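Local coordinates for xyloglucan-specific endo-beta-1,4-glucanase BoGH9A (Bacteroides ovatus, PDB 6DHT), which hydrolyses internal beta-1,4-glucosidic bonds in the backbone of xyloglucan, releasing xyloglucan oligosaccharides, at residues W166-A169 / K174-V177; I176-Y181 / G331-T336; V236-T241 / A313-N318. All coordinates share one frame; numbering follows the deposited sequence.

Contact 1. Residues W166-A169 / K174-V177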
ATOM      1  N   TRP A 166       3.825  -8.525 -11.125  1.00 14.82           N
ATOM      2  CA  TRP A 166       3.616  -7.119 -11.434  1.00 13.40           C
ATOM      3  C   TRP A 166       4.922  -6.358 -11.690  1.00 12.72           C
ATOM      4  O   TRP A 166       5.921  -6.623 -11.042  1.00 13.76           O
ATOM      5  CB  TRP A 166       2.929  -6.386 -10.274  1.00 13.43           C
ATOM      6  CG  TRP A 166       1.667  -7.010  -9.757  1.00 12.56           C
ATOM      7  CD1 TRP A 166       0.532  -7.274 -10.460  1.00 12.46           C
ATOM      8  CD2 TRP A 166       1.411  -7.404  -8.403  1.00 11.88           C
ATOM      9  NE1 TRP A 166      -0.420  -7.824  -9.624  1.00 12.60           N
ATOM     10  CE2 TRP A 166       0.098  -7.912  -8.356  1.00 10.66           C
ATOM     11  CE3 TRP A 166       2.163  -7.368  -7.232  1.00 12.45           C
ATOM     12  CZ2 TRP A 166      -0.474  -8.364  -7.178  1.00 11.26           C
ATOM     13  CZ3 TRP A 166       1.586  -7.815  -6.059  1.00 12.98           C
ATOM     14  CH2 TRP A 166       0.284  -8.298  -6.042  1.00 12.87           C
ATOM     15  N   TYR A 167       4.877  -5.354 -12.551  1.00 12.88           N
ATOM     16  CA  TYR A 167       5.886  -4.319 -12.519  1.00 14.93           C
ATOM     17  C   TYR A 167       5.858  -3.680 -11.127  1.00 13.88           C
ATOM     18  O   TYR A 167       4.788  -3.405 -10.578  1.00 13.20           O
ATOM     19  CB  TYR A 167       5.610  -3.247 -13.549  1.00 15.18           C
ATOM     20  CG  TYR A 167       5.618  -3.690 -14.987  1.00 15.38           C
ATOM     21  CD1 TYR A 167       6.688  -4.390 -15.517  1.00 15.21           C
ATOM     22  CD2 TYR A 167       4.547  -3.381 -15.827  1.00 14.53           C
ATOM     23  CE1 TYR A 167       6.687  -4.772 -16.841  1.00 14.23           C
ATOM     24  CE2 TYR A 167       4.538  -3.778 -17.146  1.00 16.71           C
ATOM     25  CZ  TYR A 167       5.620  -4.463 -17.642  1.00 14.88           C
ATOM     26  OH  TYR A 167       5.623  -4.872 -18.958  1.00 18.50           O
ATOM     27  N   ASP A 168       7.020  -3.411 -10.551  1.00 12.94           N
ATOM     28  CA  ASP A 168       7.084  -2.890  -9.194  1.00 13.77           C
ATOM     29  C   ASP A 168       6.470  -1.507  -9.028  1.00 13.55           C
ATOM     30  O   ASP A 168       5.861  -1.208  -7.988  1.00 12.59           O
ATOM     31  CB  ASP A 168       8.530  -2.805  -8.737  1.00 15.07           C
ATOM     32  CG  ASP A 168       8.667  -2.680  -7.241  1.00 15.10           C
ATOM     33  OD1 ASP A 168       8.092  -3.520  -6.509  1.00 14.68           O
ATOM     34  OD2 ASP A 168       9.381  -1.773  -6.790  1.00 14.83           O
ATOM     35  N   ALA A 169       6.686  -0.608  -9.991  1.00 12.48           N
ATOM     36  CA  ALA A 169       6.512   0.794  -9.701  1.00 13.87           C
ATOM     37  C   ALA A 169       6.569   1.593 -10.988  1.00 14.10           C
ATOM     38  O   ALA A 169       5.972   1.199 -11.989  1.00 13.27           O
ATOM     39  CB  ALA A 169       7.617   1.226  -8.731  1.00 14.11           C
ATOM     40  N   LYS A 174      10.865  -6.615 -11.216  1.00 13.82           N
ATOM     41  CA  LYS A 174       9.980  -7.357 -10.305  1.00 13.41           C
ATOM     42  C   LYS A 174      10.807  -7.771  -9.110  1.00 14.91           C
ATOM     43  O   LYS A 174      11.836  -8.424  -9.276  1.00 17.37           O
ATOM     44  CB  LYS A 174       9.391  -8.574 -11.006  1.00 15.57           C
ATOM     45  CG  LYS A 174       8.714  -8.220 -12.322  1.00 17.32           C
ATOM     46  CD  LYS A 174       7.969  -9.352 -12.969  1.00 17.80           C
ATOM     47  CE  LYS A 174       8.866 -10.547 -13.226  1.00 18.33           C
ATOM     48  NZ  LYS A 174       8.234 -11.516 -14.147  1.00 16.33           N
ATOM     49  N   TYR A 175      10.380  -7.425  -7.904  1.00 14.51           N
ATOM     50  CA  TYR A 175      11.197  -7.571  -6.706  1.00 14.47           C
ATOM     51  C   TYR A 175      10.472  -8.404  -5.653  1.00 16.44           C
ATOM     52  O   TYR A 175       9.324  -8.095  -5.298  1.00 14.22           O
ATOM     53  CB  TYR A 175      11.477  -6.209  -6.102  1.00 15.40           C
ATOM     54  CG  TYR A 175      12.081  -5.163  -7.042  1.00 13.89           C
ATOM     55  CD1 TYR A 175      11.285  -4.492  -7.969  1.00 15.42           C
ATOM     56  CD2 TYR A 175      13.435  -4.797  -6.978  1.00 16.81           C
ATOM     57  CE1 TYR A 175      11.798  -3.505  -8.813  1.00 14.05           C
ATOM     58  CE2 TYR A 175      13.958  -3.821  -7.823  1.00 16.13           C
ATOM     59  CZ  TYR A 175      13.142  -3.175  -8.735  1.00 15.07           C
ATOM     60  OH  TYR A 175      13.662  -2.181  -9.569  1.00 16.49           O
ATOM     61  N   ILE A 176      11.119  -9.434  -5.125  1.00 14.88           N
ATOM     62  CA  ILE A 176      10.478 -10.332  -4.172  1.00 14.57           C
ATOM     63  C   ILE A 176      10.175  -9.657  -2.825  1.00 16.48           C
ATOM     64  O   ILE A 176       9.095  -9.846  -2.245  1.00 14.67           O
ATOM     65  CB  ILE A 176      11.355 -11.594  -3.953  1.00 15.58           C
ATOM     66  CG1 ILE A 176      11.311 -12.527  -5.172  1.00 16.25           C
ATOM     67  CG2 ILE A 176      10.873 -12.364  -2.726  1.00 16.39           C
ATOM     68  CD1 ILE A 176       9.962 -13.183  -5.443  1.00 18.05           C
ATOM     69  N   VAL A 177      11.092  -8.854  -2.316  1.00 15.83           N
ATOM     70  CA  VAL A 177      10.870  -8.202  -1.032  1.00 14.22           C
ATOM     71  C   VAL A 177       9.644  -7.315  -1.117  1.00 13.95           C
ATOM     72  O   VAL A 177       8.702  -7.424  -0.293  1.00 15.25           O
ATOM     73  CB  VAL A 177      12.110  -7.428  -0.576  1.00 16.24           C
ATOM     74  CG1 VAL A 177      11.796  -6.447   0.537  1.00 18.55           C
ATOM     75  CG2 VAL A 177      13.188  -8.413  -0.135  1.00 18.81           C
TER
HETATM   76  O   HOH W   1       8.003  -5.942  -7.683  1.00 15.44           O
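The chain doubles back between Asp-168 and Lys-174, whose CA atoms lie 5.4 Å apart, so that a loop segment without regular structure runs beside the strand 174-175 and the first residues of helix 176-192. The loop carries the Asp-Ala-Gly-Asp motif of glycoside hydrolase family 9, which begins at Asp-168 and ends at Asp-171, the predicted nucleophile. Asp-168 meeting Tyr-175 carries the side-chain part of the contact. With CG anti to the backbone N (chi1 -163°), the aspartate crosses the tyrosine side chain at about a right angle, its carboxylate plane turned 52° from the ring. CB and CG of Asp-168 each stand 3.3 Å from CD1 of Tyr-175, a close approach near the CD1-CE1 bond. The strongest polar partners lie elsewhere: Tyr-175 OH is hydrogen-bonded to Asp-171, Asp-168 OD2 to Tyr-333 and OD1 to Asn-178, OD1 also taking water 1. A tyrosine suits the place because its ring can lie against one acidic residue while its hydroxyl reaches another, probably helping to position the predicted nucleophile. Water 1 bridges the segments where side chain and backbone do not meet directly. It accepts the N-H of Tyr-175 at 2.8 Å and is hydrogen-bonded to Asp-168 OD1 at 2.7 Å, probably as donor, sitting at the edge of the Tyr-175 ring and in its plane. Lys-174 combines a greasy chain with a charged end: bent at chi3 (-57°), it carries NZ to a salt bridge with Asp-140 and to the carbonyls of Ser-162 and Lys-164, while its CG rests 3.5 Å from the carbonyl O of Trp-166.

Contact 2. Residues I176-Y181 / G331-T336; sequences IVNSGY and GEYGDT. With CA (calcium ion), chain C; EDO (1,2-ethanediol), chain E; IMD (imidazole), chain B.
Tyr-333, in a loop, lays its ring against Asn-178 in the first turn of helix 176-192, one of the helices of the (alpha/alpha)6 barrel on which family 9 enzymes are built. The packing is partly a CH-pi contact: Asn-178 CB lies 3.9 Å from the centroid of the Tyr-333 ring, 26° off its normal, and the amide and ring planes are only 20° apart. Val-177 adds an apolar touch, its CB 4.4 Å from CB of Tyr-333. The polar ends do not bond to each other. Asn-178 ND2 stands 3.1 Å from Tyr-333 OH at a poor angle for a hydrogen bond, and each pairs instead with an oxygen of Asp-168. Two small molecules, probably from the crystallisation liquor, take further bonds: imidazole N3 donates to Tyr-333 OH at 2.8 Å while also bonding Glu-548, the predicted proton donor, and ethanediol O2 accepts from Tyr-333 N at 2.9 Å, its C1 over the ring face opposite Asn-178. A leucine here would probably leave Asp-168 OD2 without its hydroxyl partner and Asn-178 CB without a flat surface to rest on. Metal binding anchors the loop farther on. Asp-335, whose carboxylate suits a hard ion such as calcium, shares the site with Asp-340, Glu-341 and the carbonyls of His-337 and Gly-376; its OD2 binds the ion at 2.4 Å, and OD1 accepts a hydrogen bond from the calcium-bound water 2 at 2.8 Å.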
ATOM      1  N   ILE A 176      11.119  -9.434  -5.125  1.00 14.88           N
ATOM      2  CA  ILE A 176      10.478 -10.332  -4.172  1.00 14.57           C
ATOM      3  C   ILE A 176      10.175  -9.657  -2.825  1.00 16.48           C
ATOM      4  O   ILE A 176       9.095  -9.846  -2.245  1.00 14.67           O
ATOM      5  CB  ILE A 176      11.355 -11.594  -3.953  1.00 15.58           C
ATOM      6  CG1 ILE A 176      11.311 -12.527  -5.172  1.00 16.25           C
ATOM      7  CG2 ILE A 176      10.873 -12.364  -2.726  1.00 16.39           C
ATOM      8  CD1 ILE A 176       9.962 -13.183  -5.443  1.00 18.05           C
ATOM      9  N   VAL A 177      11.092  -8.854  -2.316  1.00 15.83           N
ATOM     10  CA  VAL A 177      10.870  -8.202  -1.032  1.00 14.22           C
ATOM     11  C   VAL A 177       9.644  -7.315  -1.117  1.00 13.95           C
ATOM     12  O   VAL A 177       8.702  -7.424  -0.293  1.00 15.25           O
ATOM     13  CB  VAL A 177      12.110  -7.428  -0.576  1.00 16.24           C
ATOM     14  CG1 VAL A 177      11.796  -6.447   0.537  1.00 18.55           C
ATOM     15  CG2 VAL A 177      13.188  -8.413  -0.135  1.00 18.81           C
ATOM     16  N   ASN A 178       9.612  -6.437  -2.111  1.00 13.01           N
ATOM     17  CA  ASN A 178       8.548  -5.459  -2.147  1.00 13.15           C
ATOM     18  C   ASN A 178       7.214  -6.101  -2.495  1.00 14.99           C
ATOM     19  O   ASN A 178       6.179  -5.743  -1.911  1.00 13.62           O
ATOM     20  CB  ASN A 178       8.879  -4.362  -3.144  1.00 14.47           C
ATOM     21  CG  ASN A 178       8.099  -3.112  -2.878  1.00 13.03           C
ATOM     22  OD1 ASN A 178       7.981  -2.688  -1.730  1.00 15.55           O
ATOM     23  ND2 ASN A 178       7.520  -2.542  -3.919  1.00 13.36           N
ATOM     24  N   SER A 179       7.188  -7.057  -3.411  1.00 13.98           N
ATOM     25  CA  SER A 179       5.900  -7.623  -3.787  1.00 13.83           C
ATOM     26  C   SER A 179       5.376  -8.589  -2.716  1.00 13.80           C
ATOM     27  O   SER A 179       4.172  -8.641  -2.504  1.00 13.92           O
ATOM     28  CB  SER A 179       5.927  -8.231  -5.191  1.00 17.33           C
ATOM     29  OG  SER A 179       6.728  -9.378  -5.251  1.00 15.56           O
ATOM     30  N   GLY A 180       6.270  -9.301  -2.039  1.00 13.64           N
ATOM     31  CA  GLY A 180       5.906 -10.156  -0.935  1.00 13.72           C
ATOM     32  C   GLY A 180       5.315  -9.355   0.202  1.00 13.97           C
ATOM     33  O   GLY A 180       4.279  -9.729   0.756  1.00 13.04           O
ATOM     34  N   TYR A 181       5.974  -8.267   0.564  1.00 14.80           N
ATOM     35  CA  TYR A 181       5.472  -7.341   1.578  1.00 12.38           C
ATOM     36  C   TYR A 181       4.093  -6.799   1.183  1.00 10.71           C
ATOM     37  O   TYR A 181       3.148  -6.735   2.004  1.00 12.36           O
ATOM     38  CB  TYR A 181       6.420  -6.146   1.722  1.00 14.51           C
ATOM     39  CG  TYR A 181       5.743  -5.009   2.411  1.00 14.24           C
ATOM     40  CD1 TYR A 181       5.578  -4.986   3.795  1.00 13.77           C
ATOM     41  CD2 TYR A 181       5.234  -3.966   1.669  1.00 13.59           C
ATOM     42  CE1 TYR A 181       4.914  -3.915   4.408  1.00 14.25           C
ATOM     43  CE2 TYR A 181       4.572  -2.921   2.254  1.00 14.58           C
ATOM     44  CZ  TYR A 181       4.408  -2.902   3.630  1.00 14.23           C
ATOM     45  OH  TYR A 181       3.757  -1.821   4.220  1.00 16.36           O
ATOM     46  N   GLY A 331      16.368  -1.113  -8.487  1.00 19.13           N
ATOM     47  CA  GLY A 331      16.059  -0.917  -7.075  1.00 24.49           C
ATOM     48  C   GLY A 331      16.746  -1.905  -6.140  1.00 17.87           C
ATOM     49  O   GLY A 331      16.710  -3.103  -6.371  1.00 18.73           O
ATOM     50  N   GLU A 332      17.366  -1.399  -5.075  1.00 19.15           N
ATOM     51  CA  GLU A 332      18.144  -2.268  -4.212  1.00 21.44           C
ATOM     52  C   GLU A 332      17.274  -3.078  -3.258  1.00 18.54           C
ATOM     53  O   GLU A 332      17.460  -4.287  -3.140  1.00 19.32           O
ATOM     54  CB  GLU A 332      19.180  -1.498  -3.407  1.00 23.91           C
ATOM     55  CG  GLU A 332      20.100  -2.431  -2.643  1.00 27.85           C
ATOM     56  CD  GLU A 332      21.210  -1.706  -1.907  1.00 41.01           C
ATOM     57  OE1 GLU A 332      20.944  -0.601  -1.379  1.00 33.31           O
ATOM     58  OE2 GLU A 332      22.341  -2.258  -1.858  1.00 32.73           O
ATOM     59  N   TYR A 333      16.340  -2.411  -2.578  1.00 21.70           N
ATOM     60  CA  TYR A 333      15.580  -3.045  -1.475  1.00 21.13           C
ATOM     61  C   TYR A 333      16.540  -3.775  -0.556  1.00 18.33           C
ATOM     62  O   TYR A 333      16.404  -4.981  -0.337  1.00 21.53           O
ATOM     63  CB  TYR A 333      14.482  -3.998  -1.980  1.00 19.97           C
ATOM     64  CG  TYR A 333      13.349  -3.255  -2.667  1.00 18.00           C
ATOM     65  CD1 TYR A 333      12.426  -2.524  -1.929  1.00 18.84           C
ATOM     66  CD2 TYR A 333      13.210  -3.271  -4.040  1.00 17.57           C
ATOM     67  CE1 TYR A 333      11.392  -1.819  -2.546  1.00 15.33           C
ATOM     68  CE2 TYR A 333      12.187  -2.561  -4.674  1.00 16.47           C
ATOM     69  CZ  TYR A 333      11.267  -1.850  -3.896  1.00 14.41           C
ATOM     70  OH  TYR A 333      10.253  -1.138  -4.472  1.00 15.86           O
ATOM     71  N   GLY A 334      17.517  -3.021  -0.056  1.00 22.67           N
ATOM     72  CA  GLY A 334      18.546  -3.564   0.811  1.00 24.20           C
ATOM     73  C   GLY A 334      18.161  -3.419   2.269  1.00 24.09           C
ATOM     74  O   GLY A 334      17.371  -2.540   2.624  1.00 24.61           O
ATOM     75  N   ASP A 335      18.733  -4.276   3.108  1.00 22.58           N
ATOM     76  CA  ASP A 335      18.361  -4.337   4.510  1.00 22.28           C
ATOM     77  C   ASP A 335      19.375  -5.212   5.228  1.00 22.09           C
ATOM     78  O   ASP A 335      19.656  -6.320   4.776  1.00 25.87           O
ATOM     79  CB  ASP A 335      16.958  -4.968   4.606  1.00 25.35           C
ATOM     80  CG  ASP A 335      16.303  -4.816   5.978  1.00 23.19           C
ATOM     81  OD1 ASP A 335      16.836  -4.148   6.889  1.00 23.29           O
ATOM     82  OD2 ASP A 335      15.179  -5.355   6.111  1.00 21.16           O
ATOM     83  N   THR A 336      19.920  -4.720   6.336  1.00 24.16           N
ATOM     84  CA  THR A 336      20.824  -5.531   7.162  1.00 25.82           C
ATOM     85  C   THR A 336      20.189  -5.952   8.484  1.00 31.54           C
ATOM     86  O   THR A 336      20.870  -6.468   9.374  1.00 28.69           O
ATOM     87  CB  THR A 336      22.143  -4.786   7.462  1.00 26.64           C
ATOM     88  OG1 THR A 336      21.862  -3.540   8.108  1.00 28.40           O
ATOM     89  CG2 THR A 336      22.905  -4.535   6.186  1.00 28.42           C
TER
HETATM   90 CA    CA C 602      13.827  -5.781   8.049  1.00 19.51          CA
HETATM   91  C1  EDO E 604      13.600   0.836  -3.761  1.00 25.47           C
HETATM   92  O1  EDO E 604      14.237   1.646  -4.751  1.00 29.87           O
HETATM   93  C2  EDO E 604      14.337   0.985  -2.433  1.00 30.63           C
HETATM   94  O2  EDO E 604      15.641   0.391  -2.520  1.00 26.53           O
HETATM   95  N1  IMD B 601       9.196   3.083  -6.105  1.00 13.87           N
HETATM   96  C2  IMD B 601       9.677   1.834  -5.913  1.00 14.89           C
HETATM   97  N3  IMD B 601       9.487   1.517  -4.610  1.00 19.10           N
HETATM   98  C4  IMD B 601       8.910   2.568  -3.987  1.00 18.33           C
HETATM   99  C5  IMD B 601       8.726   3.561  -4.936  1.00 17.47           C
HETATM  100  O   HOH W   2      14.895  -3.720   8.877  1.00 26.14           O

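Contact 3. Residues V236-T241 / A313-N318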
ATOM      1  N   VAL A 236      15.725 -17.940  -2.560  1.00 22.30           N
ATOM      2  CA  VAL A 236      14.873 -17.102  -3.415  1.00 18.43           C
ATOM      3  C   VAL A 236      15.687 -15.920  -3.933  1.00 16.61           C
ATOM      4  O   VAL A 236      16.291 -15.190  -3.156  1.00 18.07           O
ATOM      5  CB  VAL A 236      13.620 -16.626  -2.643  1.00 19.49           C
ATOM      6  CG1 VAL A 236      12.715 -15.747  -3.520  1.00 21.82           C
ATOM      7  CG2 VAL A 236      12.847 -17.804  -2.135  1.00 18.77           C
ATOM      8  N   TYR A 237      15.711 -15.757  -5.259  1.00 21.61           N
ATOM      9  CA  TYR A 237      16.446 -14.675  -5.906  1.00 22.94           C
ATOM     10  C   TYR A 237      15.810 -13.359  -5.494  1.00 21.86           C
ATOM     11  O   TYR A 237      14.585 -13.273  -5.399  1.00 22.86           O
ATOM     12  CB  TYR A 237      16.403 -14.852  -7.435  1.00 23.18           C
ATOM     13  CG  TYR A 237      16.865 -16.229  -7.886  1.00 23.84           C
ATOM     14  CD1 TYR A 237      18.179 -16.637  -7.688  1.00 29.37           C
ATOM     15  CD2 TYR A 237      16.006 -17.090  -8.518  1.00 20.80           C
ATOM     16  CE1 TYR A 237      18.600 -17.887  -8.096  1.00 22.58           C
ATOM     17  CE2 TYR A 237      16.412 -18.340  -8.924  1.00 28.51           C
ATOM     18  CZ  TYR A 237      17.708 -18.730  -8.706  1.00 23.39           C
ATOM     19  OH  TYR A 237      18.082 -19.983  -9.123  1.00 26.81           O
ATOM     20  N   HIS A 238      16.630 -12.349  -5.228  1.00 19.12           N
ATOM     21  CA  HIS A 238      16.150 -11.073  -4.686  1.00 18.22           C
ATOM     22  C   HIS A 238      15.191 -10.373  -5.637  1.00 22.64           C
ATOM     23  O   HIS A 238      14.155  -9.847  -5.208  1.00 19.58           O
ATOM     24  CB  HIS A 238      17.346 -10.184  -4.359  1.00 21.09           C
ATOM     25  CG  HIS A 238      17.036  -8.983  -3.516  1.00 21.12           C
ATOM     26  ND1 HIS A 238      16.700  -9.057  -2.177  1.00 19.12           N
ATOM     27  CD2 HIS A 238      17.057  -7.668  -3.817  1.00 17.29           C
ATOM     28  CE1 HIS A 238      16.532  -7.844  -1.696  1.00 19.35           C
ATOM     29  NE2 HIS A 238      16.735  -6.977  -2.672  1.00 19.86           N
ATOM     30  N   LYS A 239      15.531 -10.323  -6.922  1.00 20.50           N
ATOM     31  CA  LYS A 239      14.696  -9.635  -7.900  1.00 17.76           C
ATOM     32  C   LYS A 239      14.958 -10.167  -9.310  1.00 21.10           C
ATOM     33  O   LYS A 239      15.950 -10.890  -9.554  1.00 20.24           O
ATOM     34  CB  LYS A 239      14.933  -8.133  -7.838  1.00 16.66           C
ATOM     35  CG  LYS A 239      16.399  -7.740  -8.092  1.00 18.87           C
ATOM     36  CD  LYS A 239      16.576  -6.233  -8.086  1.00 21.29           C
ATOM     37  CE  LYS A 239      18.052  -5.832  -8.126  1.00 21.78           C
ATOM     38  NZ  LYS A 239      18.252  -4.370  -8.219  1.00 21.91           N
ATOM     39  N   LEU A 240      14.051  -9.827 -10.222  1.00 19.18           N
ATOM     40  CA  LEU A 240      14.181 -10.102 -11.641  1.00 18.57           C
ATOM     41  C   LEU A 240      14.274  -8.744 -12.300  1.00 19.78           C
ATOM     42  O   LEU A 240      13.385  -7.906 -12.148  1.00 18.08           O
ATOM     43  CB  LEU A 240      12.999 -10.921 -12.138  1.00 18.82           C
ATOM     44  CG  LEU A 240      13.059 -11.470 -13.571  1.00 20.41           C
ATOM     45  CD1 LEU A 240      12.043 -12.568 -13.758  1.00 21.56           C
ATOM     46  CD2 LEU A 240      12.796 -10.366 -14.579  1.00 19.80           C
ATOM     47  N   THR A 241      15.382  -8.488 -12.998  1.00 21.13           N
ATOM     48  CA  THR A 241      15.716  -7.129 -13.390  1.00 18.14           C
ATOM     49  C   THR A 241      16.555  -7.073 -14.666  1.00 21.76           C
ATOM     50  O   THR A 241      17.198  -8.052 -15.059  1.00 19.86           O
ATOM     51  CB  THR A 241      16.499  -6.426 -12.237  1.00 19.80           C
ATOM     52  OG1 THR A 241      16.729  -5.052 -12.524  1.00 22.88           O
ATOM     53  CG2 THR A 241      17.828  -7.157 -11.944  1.00 21.80           C
ATOM     54  N   ALA A 313      22.692 -13.163   4.924  1.00 29.86           N
ATOM     55  CA  ALA A 313      22.808 -13.020   3.477  1.00 28.04           C
ATOM     56  C   ALA A 313      21.991 -11.843   2.943  1.00 29.21           C
ATOM     57  O   ALA A 313      21.032 -12.029   2.182  1.00 26.78           O
ATOM     58  CB  ALA A 313      22.364 -14.300   2.812  1.00 29.24           C
ATOM     59  N   TYR A 314      22.402 -10.643   3.320  1.00 23.95           N
ATOM     60  CA  TYR A 314      21.754  -9.415   2.873  1.00 25.81           C
ATOM     61  C   TYR A 314      22.038  -9.125   1.408  1.00 35.23           C
ATOM     62  O   TYR A 314      23.032  -9.606   0.842  1.00 31.69           O
ATOM     63  CB  TYR A 314      22.231  -8.246   3.720  1.00 26.40           C
ATOM     64  CG  TYR A 314      22.188  -8.537   5.199  1.00 32.85           C
ATOM     65  CD1 TYR A 314      21.069  -9.124   5.779  1.00 26.88           C
ATOM     66  CD2 TYR A 314      23.273  -8.246   6.012  1.00 33.36           C
ATOM     67  CE1 TYR A 314      21.033  -9.397   7.131  1.00 30.19           C
ATOM     68  CE2 TYR A 314      23.246  -8.513   7.360  1.00 33.21           C
ATOM     69  CZ  TYR A 314      22.127  -9.086   7.919  1.00 34.55           C
ATOM     70  OH  TYR A 314      22.109  -9.351   9.268  1.00 34.40           O
ATOM     71  N   TYR A 315      21.169  -8.320   0.800  1.00 26.71           N
ATOM     72  CA  TYR A 315      21.359  -7.902  -0.571  1.00 30.79           C
ATOM     73  C   TYR A 315      22.042  -6.563  -0.554  1.00 24.95           C
ATOM     74  O   TYR A 315      21.426  -5.544  -0.243  1.00 25.04           O
ATOM     75  CB  TYR A 315      20.038  -7.768  -1.340  1.00 30.27           C
ATOM     76  CG  TYR A 315      20.283  -7.453  -2.805  1.00 23.50           C
ATOM     77  CD1 TYR A 315      20.635  -8.463  -3.683  1.00 24.45           C
ATOM     78  CD2 TYR A 315      20.163  -6.164  -3.299  1.00 23.52           C
ATOM     79  CE1 TYR A 315      20.872  -8.199  -5.020  1.00 22.08           C
ATOM     80  CE2 TYR A 315      20.402  -5.889  -4.634  1.00 22.87           C
ATOM     81  CZ  TYR A 315      20.762  -6.914  -5.488  1.00 22.01           C
ATOM     82  OH  TYR A 315      21.006  -6.670  -6.819  1.00 25.38           O
ATOM     83  N   ASN A 316      23.333  -6.570  -0.873  1.00 34.23           N
ATOM     84  CA  ASN A 316      24.096  -5.340  -1.040  1.00 35.77           C
ATOM     85  C   ASN A 316      24.518  -5.216  -2.494  1.00 34.81           C
ATOM     86  O   ASN A 316      25.341  -6.002  -2.977  1.00 32.52           O
ATOM     87  CB  ASN A 316      25.331  -5.335  -0.134  1.00 36.76           C
ATOM     88  CG  ASN A 316      26.002  -3.985  -0.085  1.00 32.65           C
ATOM     89  OD1 ASN A 316      26.315  -3.406  -1.117  1.00 32.91           O
ATOM     90  ND2 ASN A 316      26.189  -3.457   1.118  1.00 39.83           N
ATOM     91  N   GLN A 317      23.956  -4.235  -3.189  1.00 32.50           N
ATOM     92  CA  GLN A 317      24.137  -4.154  -4.631  1.00 31.74           C
ATOM     93  C   GLN A 317      25.539  -3.672  -4.979  1.00 32.84           C
ATOM     94  O   GLN A 317      26.147  -4.152  -5.932  1.00 31.60           O
ATOM     95  CB  GLN A 317      23.107  -3.220  -5.262  1.00 28.18           C
ATOM     96  CG  GLN A 317      23.003  -3.396  -6.759  1.00 28.95           C
ATOM     97  CD  GLN A 317      21.612  -3.090  -7.268  1.00 23.51           C
ATOM     98  OE1 GLN A 317      20.800  -3.994  -7.459  1.00 26.48           O
ATOM     99  NE2 GLN A 317      21.340  -1.827  -7.500  1.00 24.92           N
ATOM    100  N   ASN A 318      26.028  -2.704  -4.221  1.00 33.17           N
ATOM    101  CA  ASN A 318      27.391  -2.215  -4.414  1.00 35.35           C
ATOM    102  C   ASN A 318      28.421  -3.343  -4.305  1.00 42.14           C
ATOM    103  O   ASN A 318      29.315  -3.456  -5.149  1.00 36.45           O
ATOM    104  CB  ASN A 318      27.700  -1.091  -3.426  1.00 37.64           C
ATOM    105  CG  ASN A 318      27.219   0.273  -3.919  1.00 55.48           C
ATOM    106  OD1 ASN A 318      26.578   0.378  -4.969  1.00 58.38           O
ATOM    107  ND2 ASN A 318      27.529   1.325  -3.159  1.00 59.05           N
TER
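His-238 and Tyr-315 each extend their rings away from the backbone N, CG anti to it in both (chi1 -167° and -175°), and the two flat groups come together face to face. They form an offset stack with centroids 4.1 Å apart and planes only 7° from parallel. The shift along the faces puts Tyr-315 CB over the imidazole, 3.5 Å from its centroid in a CH-pi contact, and His-238 CD2 3.4 Å from Tyr-315 CG. Histidine suits this place because it stacks while both its nitrogens stay engaged, ND1 with Ser-264 and NE2 with the carbonyl of Glu-332. The contact joins strand 239-241 of the mixed sheet, together with the residue just ahead of it, to the first residue of helix 317-321 and the loop before it. Lys-239, the first residue of the strand, is extended beyond CG and crosses Tyr-315 at about a right angle, its CE 3.3 Å from Tyr-315 OH. Its NZ, which also bonds Gly-331 O and Thr-330 OG1, donates to Gln-317 OE1 at 2.7 Å. That amide oxygen is gripped twice, for Tyr-315 OH donates to it as well at 2.8 Å, each donor lying in the carbonyl plane and on a lone pair, while Gln-317 NE2 is given to Thr-330 O.

In the fold
From the N terminus, contact 1 closes first, a short loop with four residues between its segments that ends on strand 174-175 and the start of helix 176-192. Contact 2 starts on the residues where contact 1 ends, sharing Ile-176 and Val-177, and spans 149 residues to reach the loop before helix 339-353. Contact 3 opens and closes within that span, so it is nested in contact 2 and in series with contact 1. No loops cross. Strands 174-175 and 239-241 are neighbours in the mixed sheet, linking contacts 1 and 3, while the 331-336 loop packs on helix 176-192 and hydrogen-bonds to His-238 and Lys-239. Together they tie sheet, helix and calcium-bound loop beside the predicted catalytic residues.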